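Local atomic coordinates of HTH-type transcriptional regulator yiaJ (Escherichia coli, PDB entry 1YSQ), a protein that represses transcription of the yiaKLMNOPQRS operon, which may serve in the use of 2,3-diketo-L-gulonate, by acting as a DNA-binding regulator of the IclR family. Residues M121-V135 with V148-E162. Residues are numbered along the deposited sequence; the frame is centred on the assembly and turned at random.
Sequences MDREENELGVSCIAV and VSISLSTSRLKQVGE. With PO4 (phosphate ion), chain C; PO4 (phosphate ion), chain B.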
loop_
_atom_site.group_PDB
_atom_site.type_symbol
_atom_site.label_atom_id
_atom_site.label_comp_id
_atom_site.label_asym_id
_atom_site.label_seq_id
_atom_site.Cartn_x
_atom_site.Cartn_y
_atom_site.Cartn_z
ATOM N N MET A 121 2.912 -4.298 -5.702
ATOM C CA MET A 121 1.828 -5.248 -5.528
ATOM C C MET A 121 2.105 -6.136 -4.343
ATOM O O MET A 121 3.268 -6.342 -3.959
ATOM C CB MET A 121 1.658 -6.094 -6.798
ATOM C CG MET A 121 0.765 -5.435 -7.862
ATOM S SD MET A 121 0.378 -6.626 -9.217
ATOM C CE MET A 121 -0.913 -6.893 -8.902
ATOM N N ASP A 122 1.028 -6.629 -3.735
ATOM C CA ASP A 122 1.125 -7.792 -2.891
ATOM C C ASP A 122 0.630 -8.931 -3.772
ATOM O O ASP A 122 -0.557 -9.013 -4.080
ATOM C CB ASP A 122 0.264 -7.628 -1.637
ATOM C CG ASP A 122 0.049 -8.947 -0.898
ATOM O OD1 ASP A 122 0.745 -9.950 -1.221
ATOM O OD2 ASP A 122 -0.813 -9.066 0.001
ATOM N N ARG A 123 1.560 -9.779 -4.204
ATOM C CA ARG A 123 1.254 -10.892 -5.099
ATOM C C ARG A 123 1.099 -12.146 -4.257
ATOM O O ARG A 123 1.986 -13.025 -4.240
ATOM C CB ARG A 123 2.361 -11.069 -6.157
ATOM C CG ARG A 123 2.470 -9.900 -7.128
ATOM C CD ARG A 123 3.639 -9.994 -8.142
ATOM N NE ARG A 123 3.764 -8.732 -8.875
ATOM C CZ ARG A 123 4.510 -7.693 -8.482
ATOM N NH1 ARG A 123 5.235 -7.759 -7.373
ATOM N NH2 ARG A 123 4.535 -6.578 -9.205
ATOM N N GLU A 124 -0.031 -12.218 -3.547
ATOM C CA GLU A 124 -0.315 -13.339 -2.629
ATOM C C GLU A 124 0.835 -13.631 -1.648
ATOM O O GLU A 124 1.199 -14.801 -1.407
ATOM C CB GLU A 124 -0.673 -14.598 -3.430
ATOM C CG GLU A 124 -1.811 -14.402 -4.424
ATOM C CD GLU A 124 -2.076 -15.677 -5.210
ATOM O OE1 GLU A 124 -1.494 -15.829 -6.297
ATOM O OE2 GLU A 124 -2.834 -16.531 -4.716
ATOM N N GLU A 125 1.409 -12.562 -1.097
ATOM C CA GLU A 125 2.512 -12.663 -0.139
ATOM C C GLU A 125 2.035 -12.754 1.313
ATOM O O GLU A 125 2.822 -13.071 2.204
ATOM C CB GLU A 125 3.471 -11.474 -0.296
ATOM C CG GLU A 125 4.156 -11.437 -1.655
ATOM C CD GLU A 125 4.587 -10.033 -2.057
ATOM O OE1 GLU A 125 5.180 -9.324 -1.211
ATOM O OE2 GLU A 125 4.298 -9.644 -3.206
ATOM N N ASN A 126 0.756 -12.468 1.553
ATOM C CA ASN A 126 0.173 -12.613 2.887
ATOM C C ASN A 126 -0.750 -13.812 2.988
ATOM O O ASN A 126 -0.695 -14.563 3.956
ATOM C CB ASN A 126 -0.603 -11.364 3.274
ATOM C CG ASN A 126 0.303 -10.226 3.606
ATOM O OD1 ASN A 126 0.768 -10.093 4.748
ATOM N ND2 ASN A 126 0.582 -9.394 2.610
ATOM N N GLU A 127 -1.596 -13.971 1.976
ATOM C CA GLU A 127 -2.534 -15.078 1.908
ATOM C C GLU A 127 -2.823 -15.400 0.450
ATOM O O GLU A 127 -3.039 -14.496 -0.373
ATOM C CB GLU A 127 -3.832 -14.731 2.644
ATOM C CG GLU A 127 -4.892 -15.814 2.560
ATOM C CD GLU A 127 -6.204 -15.413 3.198
ATOM O OE1 GLU A 127 -6.229 -14.475 4.029
ATOM O OE2 GLU A 127 -7.212 -16.063 2.869
ATOM N N LEU A 128 -2.824 -16.693 0.123
ATOM C CA LEU A 128 -3.158 -17.098 -1.232
ATOM C C LEU A 128 -4.556 -16.617 -1.535
ATOM O O LEU A 128 -5.415 -16.594 -0.643
ATOM C CB LEU A 128 -3.055 -18.619 -1.421
ATOM C CG LEU A 128 -1.661 -19.233 -1.250
ATOM C CD1 LEU A 128 -1.728 -20.737 -1.536
ATOM C CD2 LEU A 128 -0.604 -18.565 -2.139
ATOM N N GLY A 129 -4.764 -16.198 -2.782
ATOM C CA GLY A 129 -6.053 -15.672 -3.203
ATOM C C GLY A 129 -6.317 -14.202 -2.906
ATOM O O GLY A 129 -7.346 -13.678 -3.310
ATOM N N VAL A 130 -5.403 -13.542 -2.198
ATOM C CA VAL A 130 -5.537 -12.129 -1.873
ATOM C C VAL A 130 -4.353 -11.389 -2.499
ATOM O O VAL A 130 -3.192 -11.768 -2.276
ATOM C CB VAL A 130 -5.544 -11.885 -0.339
ATOM C CG1 VAL A 130 -5.630 -10.378 -0.004
ATOM C CG2 VAL A 130 -6.676 -12.685 0.342
ATOM N N SER A 131 -4.669 -10.361 -3.290
ATOM C CA SER A 131 -3.674 -9.494 -3.937
ATOM C C SER A 131 -3.935 -8.034 -3.597
ATOM O O SER A 131 -5.059 -7.679 -3.230
ATOM C CB SER A 131 -3.745 -9.677 -5.449
ATOM O OG SER A 131 -3.420 -11.016 -5.785
ATOM N N CYS A 132 -2.912 -7.179 -3.708
ATOM C CA CYS A 132 -3.122 -5.741 -3.542
ATOM C C CYS A 132 -2.302 -4.961 -4.557
ATOM O O CYS A 132 -1.288 -5.467 -5.065
ATOM C CB CYS A 132 -2.730 -5.289 -2.123
ATOM S SG CYS A 132 -3.489 -6.338 -0.861
ATOM N N ILE A 133 -2.749 -3.737 -4.850
ATOM C CA ILE A 133 -1.958 -2.791 -5.676
ATOM C C ILE A 133 -1.818 -1.530 -4.838
ATOM O O ILE A 133 -2.808 -1.066 -4.276
ATOM C CB ILE A 133 -2.684 -2.436 -6.996
ATOM C CG1 ILE A 133 -3.161 -3.688 -7.728
ATOM C CG2 ILE A 133 -1.758 -1.607 -7.936
ATOM C CD1 ILE A 133 -4.289 -3.398 -8.727
ATOM N N ALA A 134 -0.612 -0.969 -4.762
ATOM C CA ALA A 134 -0.371 0.176 -3.881
ATOM C C ALA A 134 0.440 1.256 -4.606
ATOM O O ALA A 134 1.213 0.955 -5.538
ATOM C CB ALA A 134 0.359 -0.278 -2.611
ATOM N N VAL A 135 0.232 2.506 -4.194
ATOM C CA VAL A 135 0.966 3.655 -4.719
ATOM C C VAL A 135 1.391 4.604 -3.580
ATOM O O VAL A 135 0.745 4.659 -2.535
ATOM C CB VAL A 135 0.131 4.472 -5.760
ATOM C CG1 VAL A 135 -0.093 3.682 -7.044
ATOM C CG2 VAL A 135 -1.199 4.958 -5.156
ATOM N N VAL A 148 -1.521 4.488 -0.556
ATOM C CA VAL A 148 -2.892 4.033 -0.759
ATOM C C VAL A 148 -2.829 2.664 -1.420
ATOM O O VAL A 148 -1.971 2.434 -2.268
ATOM C CB VAL A 148 -3.674 4.967 -1.730
ATOM C CG1 VAL A 148 -5.164 4.557 -1.841
ATOM C CG2 VAL A 148 -3.554 6.430 -1.333
ATOM N N SER A 149 -3.749 1.764 -1.061
ATOM C CA SER A 149 -3.806 0.479 -1.750
ATOM C C SER A 149 -5.223 -0.013 -1.999
ATOM O O SER A 149 -6.165 0.428 -1.334
ATOM C CB SER A 149 -2.955 -0.572 -1.006
ATOM O OG SER A 149 -3.607 -1.056 0.157
ATOM N N ILE A 150 -5.369 -0.884 -2.999
ATOM C CA ILE A 150 -6.630 -1.567 -3.271
ATOM C C ILE A 150 -6.412 -3.048 -2.999
ATOM O O ILE A 150 -5.454 -3.626 -3.521
ATOM C CB ILE A 150 -7.063 -1.379 -4.760
ATOM C CG1 ILE A 150 -7.346 0.099 -5.072
ATOM C CG2 ILE A 150 -8.281 -2.279 -5.068
ATOM C CD1 ILE A 150 -7.630 0.408 -6.590
ATOM N N SER A 151 -7.285 -3.678 -2.198
ATOM C CA SER A 151 -7.203 -5.129 -1.993
ATOM C C SER A 151 -8.351 -5.779 -2.739
ATOM O O SER A 151 -9.462 -5.236 -2.775
ATOM C CB SER A 151 -7.309 -5.528 -0.503
ATOM O OG SER A 151 -6.511 -4.720 0.352
ATOM N N LEU A 152 -8.081 -6.946 -3.320
ATOM C CA LEU A 152 -9.090 -7.693 -4.057
ATOM C C LEU A 152 -8.614 -9.129 -4.221
ATOM O O LEU A 152 -7.446 -9.427 -3.951
ATOM C CB LEU A 152 -9.370 -7.041 -5.424
ATOM C CG LEU A 152 -8.314 -7.121 -6.536
ATOM C CD1 LEU A 152 -8.951 -6.702 -7.868
ATOM C CD2 LEU A 152 -7.085 -6.271 -6.255
ATOM N N SER A 153 -9.511 -10.021 -4.647
ATOM C CA SER A 153 -9.124 -11.405 -4.908
ATOM C C SER A 153 -8.167 -11.474 -6.101
ATOM O O SER A 153 -8.306 -10.726 -7.086
ATOM C CB SER A 153 -10.350 -12.298 -5.171
ATOM O OG SER A 153 -11.018 -11.891 -6.354
ATOM N N THR A 154 -7.198 -12.383 -6.007
ATOM C CA THR A 154 -6.244 -12.603 -7.085
ATOM C C THR A 154 -6.998 -12.951 -8.372
ATOM O O THR A 154 -6.637 -12.507 -9.463
ATOM C CB THR A 154 -5.331 -13.754 -6.709
ATOM O OG1 THR A 154 -4.721 -13.461 -5.447
ATOM C CG2 THR A 154 -4.161 -13.856 -7.702
ATOM N N SER A 155 -8.054 -13.736 -8.192
ATOM C CA SER A 155 -8.937 -14.150 -9.261
ATOM C C SER A 155 -9.505 -12.937 -9.991
ATOM O O SER A 155 -9.449 -12.863 -11.232
ATOM C CB SER A 155 -10.067 -14.982 -8.673
ATOM O OG SER A 155 -10.679 -15.707 -9.704
ATOM N N ARG A 156 -10.048 -11.983 -9.230
ATOM C CA ARG A 156 -10.608 -10.794 -9.845
ATOM C C ARG A 156 -9.521 -9.932 -10.488
ATOM O O ARG A 156 -9.711 -9.393 -11.577
ATOM C CB ARG A 156 -11.446 -9.972 -8.854
ATOM C CG ARG A 156 -12.142 -8.791 -9.511
ATOM C CD ARG A 156 -13.131 -9.201 -10.599
ATOM N NE ARG A 156 -13.868 -8.057 -11.139
ATOM C CZ ARG A 156 -14.429 -8.009 -12.348
ATOM N NH1 ARG A 156 -14.353 -9.042 -13.181
ATOM N NH2 ARG A 156 -15.065 -6.913 -12.727
ATOM N N LEU A 157 -8.376 -9.819 -9.824
ATOM C CA LEU A 157 -7.284 -9.009 -10.366
ATOM C C LEU A 157 -6.827 -9.516 -11.747
ATOM O O LEU A 157 -6.551 -8.727 -12.663
ATOM C CB LEU A 157 -6.113 -8.998 -9.390
ATOM C CG LEU A 157 -4.870 -8.220 -9.837
ATOM C CD1 LEU A 157 -5.220 -6.765 -10.112
ATOM C CD2 LEU A 157 -3.831 -8.338 -8.762
ATOM N N LYS A 158 -6.766 -10.830 -11.896
ATOM C CA LYS A 158 -6.390 -11.415 -13.181
ATOM C C LYS A 158 -7.417 -11.080 -14.261
ATOM O O LYS A 158 -7.059 -10.858 -15.418
ATOM C CB LYS A 158 -6.173 -12.919 -13.042
ATOM C CG LYS A 158 -4.784 -13.246 -12.525
ATOM C CD LYS A 158 -4.699 -14.636 -11.945
ATOM C CE LYS A 158 -3.332 -14.871 -11.295
ATOM N NZ LYS A 158 -3.275 -16.235 -10.673
ATOM N N GLN A 159 -8.687 -11.004 -13.868
ATOM C CA GLN A 159 -9.770 -10.686 -14.783
ATOM C C GLN A 159 -9.755 -9.231 -15.236
ATOM O O GLN A 159 -9.969 -8.945 -16.413
ATOM C CB GLN A 159 -11.128 -10.981 -14.132
ATOM C CG GLN A 159 -11.423 -12.447 -13.907
ATOM C CD GLN A 159 -12.815 -12.667 -13.325
ATOM O OE1 GLN A 159 -13.459 -11.726 -12.891
ATOM N NE2 GLN A 159 -13.278 -13.910 -13.336
ATOM N N VAL A 160 -9.504 -8.309 -14.309
ATOM C CA VAL A 160 -9.565 -6.880 -14.640
ATOM C C VAL A 160 -8.234 -6.249 -15.055
ATOM O O VAL A 160 -8.230 -5.318 -15.858
ATOM C CB VAL A 160 -10.218 -6.046 -13.525
ATOM C CG1 VAL A 160 -11.666 -6.459 -13.376
ATOM C CG2 VAL A 160 -9.496 -6.246 -12.228
ATOM N N GLY A 161 -7.132 -6.749 -14.506
ATOM C CA GLY A 161 -5.796 -6.286 -14.839
ATOM C C GLY A 161 -5.243 -5.249 -13.861
ATOM O O GLY A 161 -5.988 -4.349 -13.415
ATOM N N GLU A 162 -3.951 -5.356 -13.549
ATOM C CA GLU A 162 -3.302 -4.421 -12.619
ATOM C C GLU A 162 -3.285 -3.003 -13.148
ATOM O O GLU A 162 -3.628 -2.070 -12.423
ATOM C CB GLU A 162 -1.859 -4.816 -12.245
ATOM C CG GLU A 162 -1.267 -3.852 -11.209
ATOM C CD GLU A 162 0.247 -3.677 -11.225
ATOM O OE1 GLU A 162 0.945 -4.266 -12.076
ATOM O OE2 GLU A 162 0.755 -2.940 -10.351
HETATM P P PO4 C . -13.445 -8.962 -5.466
HETATM O O1 PO4 C . -14.616 -9.897 -5.330
HETATM O O2 PO4 C . -12.193 -9.760 -5.649
HETATM O O3 PO4 C . -13.743 -8.053 -6.619
HETATM O O4 PO4 C . -13.303 -8.100 -4.225
HETATM P P PO4 B . -1.053 -3.591 1.849
HETATM O O1 PO4 B . -0.548 -4.915 1.248
HETATM O O2 PO4 B . -0.205 -2.426 1.451
HETATM O O3 PO4 B . -2.502 -3.326 1.485
HETATM O O4 PO4 B . -0.960 -3.764 3.357
HETATM O O HOH W 1 -8.557 -15.392 -5.699
#
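Two donors grip Gly129 O: Thr154 N at 3.0 Å, from above the carbonyl plane, and a water that carries the link on to Ser155 N. The turn 127-130 is thereby tied to the start of helix 154-160. Ser131 OG meets Thr154 OG1 at 2.8 Å; either hydroxyl may donate. Thr154 OG1 stands beside its backbone N (chi1 -55°), opposite the carbonyl carbon, which aims it at strand 130-135 and turns the methyl toward Glu124. That glutamate crosses the threonine at about a right angle, CG 3.2 Å from Thr154 OG1, while its OE2 accepts from Gly129 N at 2.8 Å, on the anti side of the carboxylate. With an alanine here, Gly129 N would probably lose its acceptor, and Thr154 OG1 and its methyl the carbons packed against them, leaving the turn less firmly held.

Down the hairpin, paired backbone bonds join Ser131 to Leu152, Ile133 to Ile150 and Val135 to Val148, the strands running antiparallel at 164°. On the face with Ser131 and Ile133, Leu157 of helix 154-160 fills the corner. Its CD2 faces Met121 CE tip to tip, though the placement of CE, and so the 3.3 Å separation, is doubtful; its CD1 rests on Ile133 CD1 at 3.8 Å. Glu162 lies obliquely across Met121, its OE2 3.5 Å from Met121 CG. On the other face, Cys132 SG sits beside Ser151 OG, whose polar partner is Asn30.

Ser153, at the N-cap, accepts from Arg156 N through its OG, and Ser153 N donates to a phosphate ion, probably from crystallisation. Within this IclR effector-binding domain the chemistry divides: hydroxyls, a carboxylate and water fasten the turn to the helix start, while Met121, Ile133 and Leu157 pack by apolar contact, with Glu162 laid against the first two.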